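Local coordinates for fructosyl amine: oxygen oxidoreductase (Aspergillus fumigatus, PDB 3DJD) that oxidatively deglycates fructosyl amines (Amadori products) with molecular oxygen, using a covalently bound FAD cofactor, at the flavin-adenine dinucleotide site. Coordinates in Å, arbitrary orientation; residue numbers count along the deposited sequence, not the author numbering.

The flavin-adenine dinucleotide site. Residues 12-13, 15-17, 37-38, 43, 45-47, 53-54, 187, 216-218, 335, 337, 362, 364-367. With FAD (flavin-adenine dinucleotide), chain B.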
loop_
_atom_site.group_PDB
_atom_site.type_symbol
_atom_site.label_atom_id
_atom_site.label_comp_id
_atom_site.label_asym_id
_atom_site.label_seq_id
_atom_site.Cartn_x
_atom_site.Cartn_y
_atom_site.Cartn_z
ATOM N N VAL A 12 11.465 7.392 -10.290
ATOM C CA VAL A 12 10.176 8.047 -10.548
ATOM C C VAL A 12 9.221 7.565 -9.463
ATOM O O VAL A 12 8.769 6.410 -9.498
ATOM C CB VAL A 12 9.647 7.687 -11.926
ATOM C CG1 VAL A 12 8.255 8.318 -12.146
ATOM C CG2 VAL A 12 10.627 8.155 -13.004
ATOM N N GLY A 13 8.904 8.466 -8.534
ATOM C CA GLY A 13 7.985 8.207 -7.421
ATOM C C GLY A 13 8.728 8.106 -6.089
ATOM O O GLY A 13 9.648 7.285 -5.939
ATOM N N GLY A 15 7.173 7.368 -3.246
ATOM C CA GLY A 15 6.224 6.613 -2.406
ATOM C C GLY A 15 6.918 5.490 -1.647
ATOM O O GLY A 15 8.127 5.537 -1.438
ATOM N N THR A 16 6.161 4.449 -1.292
ATOM C CA THR A 16 6.678 3.382 -0.438
ATOM C C THR A 16 7.910 2.746 -1.074
ATOM O O THR A 16 8.988 2.701 -0.457
ATOM C CB THR A 16 5.628 2.288 -0.221
ATOM O OG1 THR A 16 4.366 2.896 0.139
ATOM C CG2 THR A 16 6.057 1.381 0.915
ATOM N N TRP A 17 7.746 2.255 -2.300
ATOM C CA TRP A 17 8.818 1.506 -2.956
ATOM C C TRP A 17 9.945 2.362 -3.530
ATOM O O TRP A 17 11.111 1.937 -3.495
ATOM C CB TRP A 17 8.217 0.537 -3.977
ATOM C CG TRP A 17 7.518 -0.599 -3.328
ATOM C CD1 TRP A 17 7.124 -0.716 -2.003
ATOM C CD2 TRP A 17 7.156 -1.833 -3.965
ATOM N NE1 TRP A 17 6.522 -1.939 -1.812
ATOM C CE2 TRP A 17 6.527 -2.640 -2.992
ATOM C CE3 TRP A 17 7.261 -2.309 -5.283
ATOM C CZ2 TRP A 17 6.043 -3.933 -3.282
ATOM C CZ3 TRP A 17 6.784 -3.601 -5.582
ATOM C CH2 TRP A 17 6.179 -4.395 -4.577
ATOM N N ASP A 37 8.950 13.401 -7.491
ATOM C CA ASP A 37 7.539 13.121 -7.138
ATOM C C ASP A 37 6.724 14.423 -7.250
ATOM O O ASP A 37 7.231 15.451 -6.839
ATOM C CB ASP A 37 7.455 12.556 -5.708
ATOM C CG ASP A 37 6.137 11.814 -5.430
ATOM O OD1 ASP A 37 5.058 12.453 -5.386
ATOM O OD2 ASP A 37 6.170 10.590 -5.190
ATOM N N PRO A 38 5.478 14.366 -7.798
ATOM C CA PRO A 38 4.660 15.595 -7.902
ATOM C C PRO A 38 4.158 16.137 -6.568
ATOM O O PRO A 38 3.624 17.280 -6.524
ATOM C CB PRO A 38 3.466 15.160 -8.763
ATOM C CG PRO A 38 3.345 13.672 -8.573
ATOM C CD PRO A 38 4.808 13.218 -8.434
ATOM N N SER A 43 3.814 11.878 0.083
ATOM C CA SER A 43 2.861 12.217 -0.968
ATOM C C SER A 43 1.412 11.920 -0.573
ATOM O O SER A 43 1.117 10.836 -0.088
ATOM C CB SER A 43 3.179 11.419 -2.216
ATOM O OG SER A 43 2.144 11.598 -3.152
ATOM N N ILE A 45 -0.886 11.201 -2.419
ATOM C CA ILE A 45 -1.369 10.070 -3.223
ATOM C C ILE A 45 -0.588 8.765 -3.045
ATOM O O ILE A 45 -0.887 7.760 -3.684
ATOM C CB ILE A 45 -1.530 10.435 -4.723
ATOM C CG1 ILE A 45 -0.187 10.786 -5.373
ATOM C CG2 ILE A 45 -2.511 11.597 -4.890
ATOM C CD1 ILE A 45 -0.230 10.807 -6.893
ATOM N N SER A 46 0.403 8.771 -2.167
ATOM C CA SER A 46 1.067 7.524 -1.838
ATOM C C SER A 46 0.134 6.643 -0.998
ATOM O O SER A 46 -0.404 7.086 0.037
ATOM C CB SER A 46 2.376 7.797 -1.100
ATOM O OG SER A 46 2.883 6.579 -0.559
ATOM N N ALA A 47 -0.017 5.386 -1.418
ATOM C CA ALA A 47 -0.754 4.408 -0.597
ATOM C C ALA A 47 -0.068 4.229 0.765
ATOM O O ALA A 47 -0.715 3.803 1.720
ATOM C CB ALA A 47 -0.861 3.061 -1.324
ATOM N N LYS A 53 -0.686 0.731 8.945
ATOM C CA LYS A 53 -0.847 -0.416 8.046
ATOM C C LYS A 53 -0.670 -1.701 8.833
ATOM O O LYS A 53 0.051 -1.737 9.837
ATOM C CB LYS A 53 0.195 -0.383 6.920
ATOM C CG LYS A 53 0.090 0.796 5.947
ATOM C CD LYS A 53 -1.142 0.770 5.069
ATOM C CE LYS A 53 -0.964 1.782 3.960
ATOM N NZ LYS A 53 -2.185 2.051 3.125
ATOM N N VAL A 54 -1.302 -2.769 8.362
ATOM C CA VAL A 54 -1.155 -4.070 9.018
ATOM C C VAL A 54 0.202 -4.641 8.649
ATOM O O VAL A 54 0.625 -4.581 7.484
ATOM C CB VAL A 54 -2.239 -5.064 8.563
ATOM C CG1 VAL A 54 -2.041 -6.400 9.258
ATOM C CG2 VAL A 54 -3.645 -4.483 8.807
ATOM N N VAL A 187 6.810 13.946 -13.224
ATOM C CA VAL A 187 7.244 13.407 -14.517
ATOM C C VAL A 187 6.104 13.445 -15.529
ATOM O O VAL A 187 4.976 13.040 -15.207
ATOM C CB VAL A 187 7.759 11.955 -14.353
ATOM C CG1 VAL A 187 8.052 11.352 -15.709
ATOM C CG2 VAL A 187 8.996 11.958 -13.440
ATOM N N CYS A 216 8.759 3.654 -10.043
ATOM C CA CYS A 216 8.150 3.313 -8.746
ATOM C C CYS A 216 6.940 4.236 -8.483
ATOM O O CYS A 216 6.762 4.763 -7.382
ATOM C CB CYS A 216 9.192 3.461 -7.632
ATOM S SG CYS A 216 10.572 2.311 -7.763
ATOM N N ALA A 217 6.113 4.424 -9.516
ATOM C CA ALA A 217 5.007 5.385 -9.439
ATOM C C ALA A 217 3.695 4.747 -8.961
ATOM O O ALA A 217 2.622 5.358 -9.103
ATOM C CB ALA A 217 4.807 6.094 -10.795
ATOM N N GLY A 218 3.779 3.540 -8.396
ATOM C CA GLY A 218 2.611 2.830 -7.849
ATOM C C GLY A 218 1.477 2.783 -8.853
ATOM O O GLY A 218 1.669 2.405 -10.004
ATOM N N CYS A 335 -7.497 5.386 -1.789
ATOM C CA CYS A 335 -6.086 5.026 -1.648
ATOM C C CYS A 335 -5.817 4.011 -2.744
ATOM O O CYS A 335 -6.544 3.008 -2.843
ATOM C CB CYS A 335 -5.898 4.439 -0.251
ATOM S SG CYS A 335 -4.326 3.570 0.049
ATOM N N CYS A 337 -3.549 1.425 -5.402
ATOM C CA CYS A 337 -2.383 0.589 -5.682
ATOM C C CYS A 337 -2.612 0.003 -7.075
ATOM O O CYS A 337 -3.449 0.543 -7.836
ATOM C CB CYS A 337 -2.160 -0.459 -4.582
ATOM S SG CYS A 337 -0.509 -1.217 -4.605
ATOM N N ALA A 362 2.703 -3.735 -6.590
ATOM C CA ALA A 362 2.621 -4.082 -5.147
ATOM C C ALA A 362 1.293 -4.788 -4.778
ATOM O O ALA A 362 1.180 -5.440 -3.725
ATOM C CB ALA A 362 2.804 -2.801 -4.292
ATOM N N GLY A 364 -1.646 -4.132 -3.700
ATOM C CA GLY A 364 -2.374 -3.858 -2.461
ATOM C C GLY A 364 -1.778 -4.458 -1.209
ATOM O O GLY A 364 -2.412 -4.445 -0.148
ATOM N N ARG A 365 -0.547 -4.961 -1.308
ATOM C CA ARG A 365 0.083 -5.602 -0.159
ATOM C C ARG A 365 1.532 -5.164 0.077
ATOM O O ARG A 365 2.260 -5.834 0.807
ATOM C CB ARG A 365 -0.055 -7.145 -0.220
ATOM C CG ARG A 365 0.618 -7.769 -1.389
ATOM C CD ARG A 365 0.108 -9.193 -1.628
ATOM N NE ARG A 365 0.863 -9.837 -2.699
ATOM C CZ ARG A 365 2.052 -10.419 -2.527
ATOM N NH1 ARG A 365 2.631 -10.432 -1.328
ATOM N NH2 ARG A 365 2.678 -10.974 -3.551
ATOM N N GLY A 366 1.926 -4.002 -0.461
ATOM C CA GLY A 366 3.339 -3.657 -0.489
ATOM C C GLY A 366 3.858 -2.838 0.673
ATOM O O GLY A 366 5.070 -2.603 0.760
ATOM N N PHE A 367 2.983 -2.380 1.564
ATOM C CA PHE A 367 3.540 -1.460 2.571
ATOM C C PHE A 367 4.487 -2.139 3.566
ATOM O O PHE A 367 5.565 -1.591 3.915
ATOM C CB PHE A 367 2.533 -0.605 3.338
ATOM C CG PHE A 367 3.240 0.402 4.189
ATOM C CD1 PHE A 367 3.689 1.595 3.617
ATOM C CD2 PHE A 367 3.647 0.071 5.490
ATOM C CE1 PHE A 367 4.450 2.512 4.366
ATOM C CE2 PHE A 367 4.398 0.985 6.249
ATOM C CZ PHE A 367 4.783 2.210 5.685
HETATM P PA FAD B . 2.869 4.537 -3.595
HETATM O O1A FAD B . 3.389 4.496 -2.212
HETATM O O2A FAD B . 1.463 4.912 -3.820
HETATM O O5B FAD B . 3.804 5.632 -4.303
HETATM C C5B FAD B . 3.666 5.987 -5.657
HETATM C C4B FAD B . 4.278 7.370 -5.789
HETATM O O4B FAD B . 4.230 7.647 -7.216
HETATM C C3B FAD B . 3.410 8.432 -5.109
HETATM O O3B FAD B . 4.173 9.086 -4.115
HETATM C C2B FAD B . 3.037 9.381 -6.270
HETATM O O2B FAD B . 3.057 10.787 -5.882
HETATM C C1B FAD B . 4.128 9.030 -7.319
HETATM N N9A FAD B . 3.757 9.600 -8.641
HETATM C C8A FAD B . 2.527 9.653 -9.204
HETATM N N7A FAD B . 2.621 10.279 -10.394
HETATM C C5A FAD B . 3.905 10.652 -10.557
HETATM C C6A FAD B . 4.602 11.335 -11.559
HETATM N N6A FAD B . 3.942 11.835 -12.622
HETATM N N1A FAD B . 5.934 11.527 -11.407
HETATM C C2A FAD B . 6.595 11.065 -10.334
HETATM N N3A FAD B . 5.966 10.396 -9.371
HETATM C C4A FAD B . 4.627 10.196 -9.459
HETATM N N1 FAD B . -0.023 -2.904 2.536
HETATM C C2 FAD B . 0.423 -3.594 3.663
HETATM O O2 FAD B . 1.534 -4.121 3.659
HETATM N N3 FAD B . -0.421 -3.695 4.782
HETATM C C4 FAD B . -1.711 -3.137 4.777
HETATM O O4 FAD B . -2.436 -3.223 5.776
HETATM C C4X FAD B . -2.142 -2.436 3.648
HETATM N N5 FAD B . -3.424 -1.870 3.631
HETATM C C5X FAD B . -3.762 -0.983 2.587
HETATM C C6 FAD B . -4.929 -0.237 2.678
HETATM C C7 FAD B . -5.240 0.667 1.666
HETATM C C7M FAD B . -6.532 1.488 1.763
HETATM C C8 FAD B . -4.389 0.783 0.566
HETATM C C8M FAD B . -4.661 1.754 -0.588
HETATM C C9 FAD B . -3.211 0.068 0.481
HETATM C C9A FAD B . -2.892 -0.836 1.491
HETATM N N10 FAD B . -1.715 -1.598 1.417
HETATM C C10 FAD B . -1.299 -2.322 2.532
HETATM C "C1'" FAD B . -0.905 -1.659 0.192
HETATM C "C2'" FAD B . 0.256 -0.647 0.227
HETATM O "O2'" FAD B . -0.212 0.590 0.753
HETATM C "C3'" FAD B . 0.759 -0.386 -1.198
HETATM O "O3'" FAD B . 0.864 -1.625 -1.900
HETATM C "C4'" FAD B . 2.130 0.308 -1.213
HETATM O "O4'" FAD B . 2.128 1.411 -0.357
HETATM C "C5'" FAD B . 2.353 0.828 -2.636
HETATM O "O5'" FAD B . 3.656 1.369 -2.745
HETATM P P FAD B . 4.169 1.977 -4.134
HETATM O O1P FAD B . 3.999 1.019 -5.251
HETATM O O2P FAD B . 5.471 2.592 -3.832
HETATM O O3P FAD B . 3.071 3.185 -4.415
HETATM O O HOH W 1 7.113 4.688 -4.696
HETATM O O HOH W 2 5.680 1.451 -7.543
HETATM O O HOH W 3 1.498 -7.243 3.196
#
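Backbone amides at the start of helix 16-27 point straight at the FAD diphosphate: Thr16 N donates a nearly straight hydrogen bond to O1A and Trp17 N donates one to O2P at 2.8 Å, while Ala47 N donates to O2A. The helix end probably offsets the phosphate charge. Thr16 OG1, beside its own backbone N (chi1 -48°), also hydrogen-bonds to O1A and meets the ribityl hydroxyl O4' at 2.7 Å; with Ser46 OG coming in as well, O1A is gripped by at least three donors: Thr16 N, Thr16 OG1 and Ser46 OG. Asp37, its CG anti to the backbone N (chi1 -161°), grips the ribose hydroxyls with both oxygens: OD1 accepts the 2'-hydroxyl O2B and OD2 the 3'-hydroxyl O3B, each through its syn lone pair and each at 2.7 Å. Pro38 lays CD over the adenine face. At the flavin end, Cys335 SG is bonded to the 8-methyl carbon C8M (2.0 Å), a covalent thioether. Lys53, bent at chi2 (-68°), runs its chain across one isoalloxazine face, with CD over the central ring and NZ 3.2 Å from the benzenoid centroid; Ala47 O holds that NZ at 2.7 Å. The pyrimidine edge pairs with Val54, whose N donates to O4 and whose O accepts N3 at 3.0 Å. The extended, almost wholly buried cofactor follows a Rossmann-type fold: strand 9-12 leads into the GxGxxG motif, whose turn and the start of helix 16-27 hold the diphosphate, Asp37 ends strand 33-37, and strands 53-56 and 331-339 flank the flavin.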